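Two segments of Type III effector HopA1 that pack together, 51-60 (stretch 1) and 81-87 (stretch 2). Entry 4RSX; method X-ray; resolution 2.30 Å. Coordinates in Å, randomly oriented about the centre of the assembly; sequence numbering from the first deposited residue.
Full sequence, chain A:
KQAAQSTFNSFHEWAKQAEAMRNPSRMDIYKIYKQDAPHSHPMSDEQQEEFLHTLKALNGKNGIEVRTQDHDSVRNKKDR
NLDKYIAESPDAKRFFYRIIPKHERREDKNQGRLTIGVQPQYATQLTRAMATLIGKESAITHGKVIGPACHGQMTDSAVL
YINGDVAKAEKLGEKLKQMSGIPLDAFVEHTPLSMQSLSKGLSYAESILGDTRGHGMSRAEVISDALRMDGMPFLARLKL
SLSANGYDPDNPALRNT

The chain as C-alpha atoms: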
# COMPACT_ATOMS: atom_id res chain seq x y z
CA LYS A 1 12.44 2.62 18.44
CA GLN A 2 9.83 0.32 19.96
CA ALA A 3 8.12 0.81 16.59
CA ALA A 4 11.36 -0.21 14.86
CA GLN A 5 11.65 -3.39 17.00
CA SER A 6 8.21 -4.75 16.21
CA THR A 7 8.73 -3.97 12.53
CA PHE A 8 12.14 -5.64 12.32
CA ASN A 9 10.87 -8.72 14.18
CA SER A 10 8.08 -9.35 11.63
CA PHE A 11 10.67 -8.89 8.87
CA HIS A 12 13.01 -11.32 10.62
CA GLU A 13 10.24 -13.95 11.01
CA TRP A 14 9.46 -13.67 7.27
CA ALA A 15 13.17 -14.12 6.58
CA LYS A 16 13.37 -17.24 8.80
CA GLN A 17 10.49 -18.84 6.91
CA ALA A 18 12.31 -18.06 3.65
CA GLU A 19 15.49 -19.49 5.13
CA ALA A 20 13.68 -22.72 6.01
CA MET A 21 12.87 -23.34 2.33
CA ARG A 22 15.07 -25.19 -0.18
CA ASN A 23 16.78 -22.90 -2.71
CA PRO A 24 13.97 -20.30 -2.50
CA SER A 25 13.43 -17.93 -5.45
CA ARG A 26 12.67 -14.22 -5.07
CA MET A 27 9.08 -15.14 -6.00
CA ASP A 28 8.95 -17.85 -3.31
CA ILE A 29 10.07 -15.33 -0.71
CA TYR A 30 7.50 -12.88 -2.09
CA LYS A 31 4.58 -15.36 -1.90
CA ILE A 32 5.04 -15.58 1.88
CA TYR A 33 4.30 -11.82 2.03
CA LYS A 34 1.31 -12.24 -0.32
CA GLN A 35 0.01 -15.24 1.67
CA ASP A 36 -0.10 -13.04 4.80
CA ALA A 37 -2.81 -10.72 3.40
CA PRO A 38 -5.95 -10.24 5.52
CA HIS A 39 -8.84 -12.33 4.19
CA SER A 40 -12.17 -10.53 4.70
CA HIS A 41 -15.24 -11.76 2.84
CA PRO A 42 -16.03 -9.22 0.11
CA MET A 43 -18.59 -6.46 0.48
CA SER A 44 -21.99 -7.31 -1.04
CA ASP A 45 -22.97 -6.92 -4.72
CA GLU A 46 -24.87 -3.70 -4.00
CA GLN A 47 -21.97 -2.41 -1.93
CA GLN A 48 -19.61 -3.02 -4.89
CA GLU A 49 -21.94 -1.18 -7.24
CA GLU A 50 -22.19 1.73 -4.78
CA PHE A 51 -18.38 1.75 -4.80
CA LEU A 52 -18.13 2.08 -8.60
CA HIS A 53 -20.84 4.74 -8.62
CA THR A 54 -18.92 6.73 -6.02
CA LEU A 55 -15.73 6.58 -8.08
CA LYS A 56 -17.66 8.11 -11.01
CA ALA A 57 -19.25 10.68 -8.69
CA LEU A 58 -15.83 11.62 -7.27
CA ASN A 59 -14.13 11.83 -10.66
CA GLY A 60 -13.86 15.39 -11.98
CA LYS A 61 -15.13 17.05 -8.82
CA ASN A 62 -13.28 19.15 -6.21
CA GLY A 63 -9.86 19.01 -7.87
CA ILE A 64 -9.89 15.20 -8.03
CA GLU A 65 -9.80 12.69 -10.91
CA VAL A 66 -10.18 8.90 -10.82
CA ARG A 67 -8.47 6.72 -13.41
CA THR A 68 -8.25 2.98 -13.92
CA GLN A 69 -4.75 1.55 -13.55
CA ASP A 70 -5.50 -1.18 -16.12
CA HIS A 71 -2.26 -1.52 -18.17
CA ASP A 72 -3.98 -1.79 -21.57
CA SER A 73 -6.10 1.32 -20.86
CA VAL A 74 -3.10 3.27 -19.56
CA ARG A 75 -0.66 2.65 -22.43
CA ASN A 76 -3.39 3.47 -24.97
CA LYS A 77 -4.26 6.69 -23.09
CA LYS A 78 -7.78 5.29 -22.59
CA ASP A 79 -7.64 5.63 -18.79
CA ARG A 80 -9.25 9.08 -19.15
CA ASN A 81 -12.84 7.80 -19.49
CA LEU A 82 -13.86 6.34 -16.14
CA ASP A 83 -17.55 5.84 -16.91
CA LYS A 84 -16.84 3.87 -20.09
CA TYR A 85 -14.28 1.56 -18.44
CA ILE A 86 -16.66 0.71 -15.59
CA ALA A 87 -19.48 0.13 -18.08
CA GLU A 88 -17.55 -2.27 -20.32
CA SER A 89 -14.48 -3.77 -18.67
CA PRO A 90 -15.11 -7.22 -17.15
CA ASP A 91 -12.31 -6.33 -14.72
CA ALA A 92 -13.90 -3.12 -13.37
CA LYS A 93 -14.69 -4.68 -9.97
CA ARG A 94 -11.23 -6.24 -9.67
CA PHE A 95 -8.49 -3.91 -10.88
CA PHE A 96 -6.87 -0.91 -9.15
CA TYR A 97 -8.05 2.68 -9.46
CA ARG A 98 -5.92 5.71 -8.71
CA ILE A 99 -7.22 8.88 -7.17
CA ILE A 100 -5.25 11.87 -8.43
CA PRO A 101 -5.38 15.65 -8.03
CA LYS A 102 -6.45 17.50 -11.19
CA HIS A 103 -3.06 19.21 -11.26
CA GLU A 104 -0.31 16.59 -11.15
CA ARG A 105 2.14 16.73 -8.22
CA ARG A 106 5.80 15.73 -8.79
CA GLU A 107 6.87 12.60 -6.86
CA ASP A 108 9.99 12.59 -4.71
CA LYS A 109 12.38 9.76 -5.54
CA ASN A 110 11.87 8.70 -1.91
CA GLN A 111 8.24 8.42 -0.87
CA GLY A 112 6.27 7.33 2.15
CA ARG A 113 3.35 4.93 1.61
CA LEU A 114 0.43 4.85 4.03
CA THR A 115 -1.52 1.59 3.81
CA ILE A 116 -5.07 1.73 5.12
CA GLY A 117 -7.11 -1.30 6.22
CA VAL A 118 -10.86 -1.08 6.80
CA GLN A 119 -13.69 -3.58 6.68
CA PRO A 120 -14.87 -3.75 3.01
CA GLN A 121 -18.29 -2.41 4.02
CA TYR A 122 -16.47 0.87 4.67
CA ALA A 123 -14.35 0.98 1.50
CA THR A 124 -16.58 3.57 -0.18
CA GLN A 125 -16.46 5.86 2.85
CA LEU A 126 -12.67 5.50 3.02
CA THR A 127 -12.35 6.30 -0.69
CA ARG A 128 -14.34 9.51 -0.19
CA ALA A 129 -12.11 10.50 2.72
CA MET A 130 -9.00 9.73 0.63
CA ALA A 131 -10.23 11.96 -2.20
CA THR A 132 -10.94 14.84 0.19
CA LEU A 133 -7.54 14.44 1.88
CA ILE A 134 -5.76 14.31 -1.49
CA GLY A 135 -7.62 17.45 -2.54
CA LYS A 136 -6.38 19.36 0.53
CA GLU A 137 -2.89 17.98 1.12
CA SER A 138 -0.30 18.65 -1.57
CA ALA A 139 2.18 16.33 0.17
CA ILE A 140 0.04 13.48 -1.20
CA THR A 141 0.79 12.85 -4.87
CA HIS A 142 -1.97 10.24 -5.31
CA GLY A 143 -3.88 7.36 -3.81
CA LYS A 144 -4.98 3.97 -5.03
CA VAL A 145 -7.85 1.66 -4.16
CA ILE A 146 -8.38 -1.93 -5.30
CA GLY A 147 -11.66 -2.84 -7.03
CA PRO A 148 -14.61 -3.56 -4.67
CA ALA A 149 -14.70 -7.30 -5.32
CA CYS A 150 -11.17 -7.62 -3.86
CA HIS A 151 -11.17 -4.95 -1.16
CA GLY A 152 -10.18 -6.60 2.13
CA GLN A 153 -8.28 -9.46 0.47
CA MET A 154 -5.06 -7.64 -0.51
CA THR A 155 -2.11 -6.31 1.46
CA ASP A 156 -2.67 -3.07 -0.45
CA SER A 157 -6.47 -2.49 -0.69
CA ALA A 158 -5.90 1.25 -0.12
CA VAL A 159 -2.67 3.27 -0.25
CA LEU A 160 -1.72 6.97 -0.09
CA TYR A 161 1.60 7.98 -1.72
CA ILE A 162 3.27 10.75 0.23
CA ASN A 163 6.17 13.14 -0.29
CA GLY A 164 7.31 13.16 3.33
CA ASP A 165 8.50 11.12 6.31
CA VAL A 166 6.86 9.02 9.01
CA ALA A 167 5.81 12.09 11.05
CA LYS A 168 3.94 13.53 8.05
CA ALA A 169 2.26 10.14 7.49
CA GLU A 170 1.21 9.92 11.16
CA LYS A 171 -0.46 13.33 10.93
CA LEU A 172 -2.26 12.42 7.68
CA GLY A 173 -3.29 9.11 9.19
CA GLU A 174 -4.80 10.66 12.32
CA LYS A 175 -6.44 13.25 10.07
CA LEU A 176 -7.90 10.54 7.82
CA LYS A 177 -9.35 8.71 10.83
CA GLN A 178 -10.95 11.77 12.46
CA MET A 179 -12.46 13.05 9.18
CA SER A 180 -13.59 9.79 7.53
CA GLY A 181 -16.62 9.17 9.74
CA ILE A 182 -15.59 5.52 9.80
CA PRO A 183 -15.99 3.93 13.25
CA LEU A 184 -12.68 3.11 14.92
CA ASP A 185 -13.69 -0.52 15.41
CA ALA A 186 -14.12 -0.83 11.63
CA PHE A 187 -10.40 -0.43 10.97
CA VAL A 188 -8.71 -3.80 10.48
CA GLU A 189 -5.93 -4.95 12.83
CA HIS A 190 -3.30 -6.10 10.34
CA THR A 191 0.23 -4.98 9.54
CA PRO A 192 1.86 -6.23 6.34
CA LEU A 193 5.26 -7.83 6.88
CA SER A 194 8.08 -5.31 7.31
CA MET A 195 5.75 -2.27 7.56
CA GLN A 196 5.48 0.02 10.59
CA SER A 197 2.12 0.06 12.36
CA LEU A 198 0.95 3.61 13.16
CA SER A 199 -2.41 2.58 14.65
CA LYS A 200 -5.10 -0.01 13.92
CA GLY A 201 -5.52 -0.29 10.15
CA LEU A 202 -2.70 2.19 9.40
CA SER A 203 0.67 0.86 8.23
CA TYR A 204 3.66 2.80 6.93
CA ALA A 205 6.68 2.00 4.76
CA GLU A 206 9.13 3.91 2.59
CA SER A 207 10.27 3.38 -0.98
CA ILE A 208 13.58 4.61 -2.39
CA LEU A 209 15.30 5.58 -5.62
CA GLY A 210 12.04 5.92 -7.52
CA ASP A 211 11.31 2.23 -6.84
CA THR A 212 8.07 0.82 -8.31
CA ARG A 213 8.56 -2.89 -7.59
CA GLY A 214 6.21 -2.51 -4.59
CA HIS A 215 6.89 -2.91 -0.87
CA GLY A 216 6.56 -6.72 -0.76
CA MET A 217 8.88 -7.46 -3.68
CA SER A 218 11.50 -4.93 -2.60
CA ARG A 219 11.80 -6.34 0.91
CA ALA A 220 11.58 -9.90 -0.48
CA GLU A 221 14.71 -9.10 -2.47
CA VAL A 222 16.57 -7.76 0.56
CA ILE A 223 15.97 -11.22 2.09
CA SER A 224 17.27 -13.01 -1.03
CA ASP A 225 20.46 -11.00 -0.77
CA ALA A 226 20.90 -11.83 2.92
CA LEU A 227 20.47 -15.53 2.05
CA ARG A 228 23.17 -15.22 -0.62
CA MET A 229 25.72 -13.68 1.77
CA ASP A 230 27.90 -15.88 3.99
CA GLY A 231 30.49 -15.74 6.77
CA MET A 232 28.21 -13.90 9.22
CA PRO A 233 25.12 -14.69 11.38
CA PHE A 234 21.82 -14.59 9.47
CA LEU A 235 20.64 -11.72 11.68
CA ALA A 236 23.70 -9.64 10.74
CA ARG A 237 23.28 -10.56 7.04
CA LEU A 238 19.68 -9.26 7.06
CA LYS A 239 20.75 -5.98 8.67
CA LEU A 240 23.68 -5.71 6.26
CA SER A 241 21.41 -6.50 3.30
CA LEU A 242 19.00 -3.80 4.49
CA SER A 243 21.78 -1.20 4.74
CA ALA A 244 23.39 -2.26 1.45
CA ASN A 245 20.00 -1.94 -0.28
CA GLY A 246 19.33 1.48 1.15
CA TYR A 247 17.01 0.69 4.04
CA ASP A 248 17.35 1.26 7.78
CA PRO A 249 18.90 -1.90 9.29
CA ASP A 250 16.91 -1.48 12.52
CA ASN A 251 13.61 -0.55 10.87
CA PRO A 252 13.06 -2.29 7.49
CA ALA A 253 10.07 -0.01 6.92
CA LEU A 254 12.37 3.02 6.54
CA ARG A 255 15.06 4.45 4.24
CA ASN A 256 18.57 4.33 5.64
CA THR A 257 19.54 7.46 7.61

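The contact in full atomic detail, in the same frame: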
# COMPACT_ATOMS: atom_id res chain seq x y z
N PHE A 51 -19.78 1.37 -4.73
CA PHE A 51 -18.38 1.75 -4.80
C PHE A 51 -18.05 2.33 -6.18
O PHE A 51 -17.51 3.44 -6.29
CB PHE A 51 -17.49 0.54 -4.49
CG PHE A 51 -16.03 0.88 -4.39
CD1 PHE A 51 -15.48 1.26 -3.18
CD2 PHE A 51 -15.22 0.84 -5.52
CE1 PHE A 51 -14.14 1.60 -3.08
CE2 PHE A 51 -13.87 1.17 -5.43
CZ PHE A 51 -13.33 1.55 -4.22
N LEU A 52 -18.37 1.59 -7.24
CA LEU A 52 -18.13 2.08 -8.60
C LEU A 52 -18.86 3.39 -8.86
O LEU A 52 -18.30 4.31 -9.46
CB LEU A 52 -18.54 1.03 -9.63
CG LEU A 52 -17.74 -0.26 -9.53
CD1 LEU A 52 -18.11 -1.20 -10.64
CD2 LEU A 52 -16.25 0.06 -9.55
N HIS A 53 -20.10 3.50 -8.39
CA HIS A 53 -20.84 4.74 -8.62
C HIS A 53 -20.22 5.93 -7.90
O HIS A 53 -20.35 7.07 -8.35
CB HIS A 53 -22.34 4.57 -8.30
CG HIS A 53 -23.12 4.00 -9.45
ND1 HIS A 53 -23.66 4.79 -10.44
CD2 HIS A 53 -23.41 2.72 -9.78
CE1 HIS A 53 -24.27 4.01 -11.33
NE2 HIS A 53 -24.13 2.75 -10.95
N THR A 54 -19.54 5.66 -6.79
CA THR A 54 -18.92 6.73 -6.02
C THR A 54 -17.66 7.21 -6.73
O THR A 54 -17.39 8.41 -6.77
CB THR A 54 -18.55 6.24 -4.62
OG1 THR A 54 -19.75 5.86 -3.94
CG2 THR A 54 -17.84 7.35 -3.83
N LEU A 55 -16.90 6.26 -7.26
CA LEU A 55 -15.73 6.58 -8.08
C LEU A 55 -16.13 7.57 -9.18
O LEU A 55 -15.51 8.63 -9.32
CB LEU A 55 -15.12 5.31 -8.70
CG LEU A 55 -14.39 4.31 -7.80
CD1 LEU A 55 -13.72 3.21 -8.63
CD2 LEU A 55 -13.36 5.01 -6.91
N LYS A 56 -17.19 7.24 -9.92
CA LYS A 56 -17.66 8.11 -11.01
C LYS A 56 -18.14 9.45 -10.49
O LYS A 56 -17.92 10.48 -11.12
CB LYS A 56 -18.76 7.42 -11.81
CG LYS A 56 -18.29 6.20 -12.60
CD LYS A 56 -19.42 5.58 -13.42
CE LYS A 56 -20.44 4.87 -12.55
NZ LYS A 56 -21.47 4.15 -13.35
N ALA A 57 -18.79 9.44 -9.33
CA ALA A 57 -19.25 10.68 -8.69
C ALA A 57 -18.09 11.55 -8.19
O ALA A 57 -18.19 12.78 -8.14
CB ALA A 57 -20.19 10.37 -7.55
N LEU A 58 -16.99 10.90 -7.81
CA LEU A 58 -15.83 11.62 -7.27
C LEU A 58 -14.99 12.22 -8.40
O LEU A 58 -14.45 13.33 -8.29
CB LEU A 58 -14.97 10.68 -6.42
CG LEU A 58 -15.53 10.41 -5.03
CD1 LEU A 58 -14.78 9.28 -4.35
CD2 LEU A 58 -15.44 11.69 -4.22
N ASN A 59 -14.89 11.46 -9.48
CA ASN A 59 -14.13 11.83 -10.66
C ASN A 59 -14.55 13.18 -11.26
O ASN A 59 -15.70 13.37 -11.66
CB ASN A 59 -14.32 10.75 -11.72
CG ASN A 59 -13.47 10.97 -12.95
OD1 ASN A 59 -12.31 11.37 -12.85
ND2 ASN A 59 -14.05 10.73 -14.11
N GLY A 60 -13.61 14.12 -11.32
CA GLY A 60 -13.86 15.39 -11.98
C GLY A 60 -14.43 16.44 -11.05
O GLY A 60 -14.71 17.56 -11.47
N ASN A 81 -11.38 7.89 -19.43
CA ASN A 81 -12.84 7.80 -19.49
C ASN A 81 -13.37 6.78 -18.48
O ASN A 81 -13.64 5.63 -18.81
CB ASN A 81 -13.33 7.45 -20.90
CG ASN A 81 -14.84 7.65 -21.07
OD1 ASN A 81 -15.61 7.67 -20.09
ND2 ASN A 81 -15.27 7.81 -22.31
N LEU A 82 -13.51 7.23 -17.24
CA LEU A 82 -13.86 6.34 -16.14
C LEU A 82 -15.18 5.62 -16.38
O LEU A 82 -15.27 4.39 -16.25
CB LEU A 82 -13.91 7.13 -14.83
CG LEU A 82 -14.16 6.25 -13.61
CD1 LEU A 82 -13.09 5.17 -13.53
CD2 LEU A 82 -14.20 7.10 -12.33
N ASP A 83 -16.20 6.39 -16.77
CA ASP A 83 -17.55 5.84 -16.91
C ASP A 83 -17.62 4.72 -17.94
O ASP A 83 -18.31 3.73 -17.74
CB ASP A 83 -18.56 6.96 -17.25
CG ASP A 83 -18.69 7.98 -16.14
OD1 ASP A 83 -17.85 7.98 -15.21
OD2 ASP A 83 -19.63 8.81 -16.20
N LYS A 84 -16.87 4.88 -19.03
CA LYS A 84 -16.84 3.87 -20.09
C LYS A 84 -16.13 2.59 -19.65
O LYS A 84 -16.60 1.50 -19.95
CB LYS A 84 -16.17 4.43 -21.35
CG LYS A 84 -16.32 3.52 -22.59
CD LYS A 84 -15.53 4.06 -23.79
CE LYS A 84 -15.92 3.36 -25.09
NZ LYS A 84 -15.68 1.89 -25.05
N TYR A 85 -15.00 2.73 -18.95
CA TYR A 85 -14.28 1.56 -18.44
C TYR A 85 -15.15 0.73 -17.49
O TYR A 85 -15.22 -0.50 -17.60
CB TYR A 85 -12.96 1.98 -17.75
CG TYR A 85 -12.16 0.81 -17.20
CD1 TYR A 85 -11.26 0.13 -18.01
CD2 TYR A 85 -12.33 0.37 -15.88
CE1 TYR A 85 -10.52 -0.94 -17.52
CE2 TYR A 85 -11.60 -0.71 -15.38
CZ TYR A 85 -10.70 -1.36 -16.21
OH TYR A 85 -9.97 -2.43 -15.75
N ILE A 86 -15.82 1.40 -16.56
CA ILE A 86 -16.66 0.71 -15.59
C ILE A 86 -17.83 -0.00 -16.28
O ILE A 86 -18.22 -1.11 -15.90
CB ILE A 86 -17.17 1.68 -14.49
CG1 ILE A 86 -16.00 2.15 -13.63
CG2 ILE A 86 -18.25 1.02 -13.62
CD1 ILE A 86 -16.38 3.10 -12.52
N ALA A 87 -18.35 0.64 -17.32
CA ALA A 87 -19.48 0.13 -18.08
C ALA A 87 -19.15 -1.13 -18.87
O ALA A 87 -20.01 -2.00 -19.03
CB ALA A 87 -20.00 1.22 -19.03
O HOH W 1 -17.09 10.30 -14.02
O HOH W 2 -20.58 3.63 -16.14

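Two helical segments of HopA1 pack nearly antiparallel: residues 51-58 end a helix that begins earlier in the chain, and residues 82-87 open a helix that continues beyond the stretch. Their axes run at 165° and come within 10.2 Å of each other. The backbones are nearest where Lys56 CA lies 6.3 Å from Asp83 CA, and one turn back along the first helix Leu52 CA and Ile86 CA are 7.3 Å apart. In the first helix the i to i+4 pattern runs as far as Asn59 N, which donates to Leu55 O at 2.9 Å; Asn59 is then the first residue to leave helical angles. Gly60 follows at phi 89°, where a CB would be jammed against the carbonyl O of Asn59. The second helix is capped by Asn81, whose OD1 accepts from Lys84 N at 3.2 Å.

No direct hydrogen bond joins the stretches; the contact is small, burying 355 Å² in total, and rests on apolar packing supplemented by water. Leu52 and Ile86 point toward the opposing stretch and meet at 3.7 Å between Leu52 CD1 and Ile86 CG2. Leu82, in the chi1 t, chi2 p rotamer, packs against the first helix: Leu82 CD2 lies 3.6 Å from Leu55 O, 4.2 Å from Leu55 CB and 3.8 Å from Lys56 CA. Leu82 CB lies 3.7 Å from Asn59 ND2, so Leu82 also reaches the residue just past the helix end.

Lys56 leaves its backbone sideways and contributes mainly its aliphatic chain. Lys56 CG is 3.6 Å from Ile86 CD1 and 3.2 Å from Asp83 OD1, so the methylene lies beside both an apolar group and a carboxylate oxygen. The ammonium group does not pair with that carboxylate: Lys56 NZ instead donates to water 2 at 3.0 Å, and this water donates to the backbone Asp83 O at 2.8 Å. The lysine is thus tied to the neighbouring helix through a main-chain carbonyl.

The Asp83 side chain also leaves sideways, but its end comes nearer the first helix, where water 1 links the two stretches. This water donates to Asp83 OD1 at 2.7 Å and to Lys56 O at 3.0 Å, and accepts from Asn59 ND2 at 3.1 Å. Lys56 O has no backbone donor within its stretch, as expected near a helix C-terminus, and water 1 donates to it instead. Asn59 OD1 is hydrogen-bonded elsewhere in the structure.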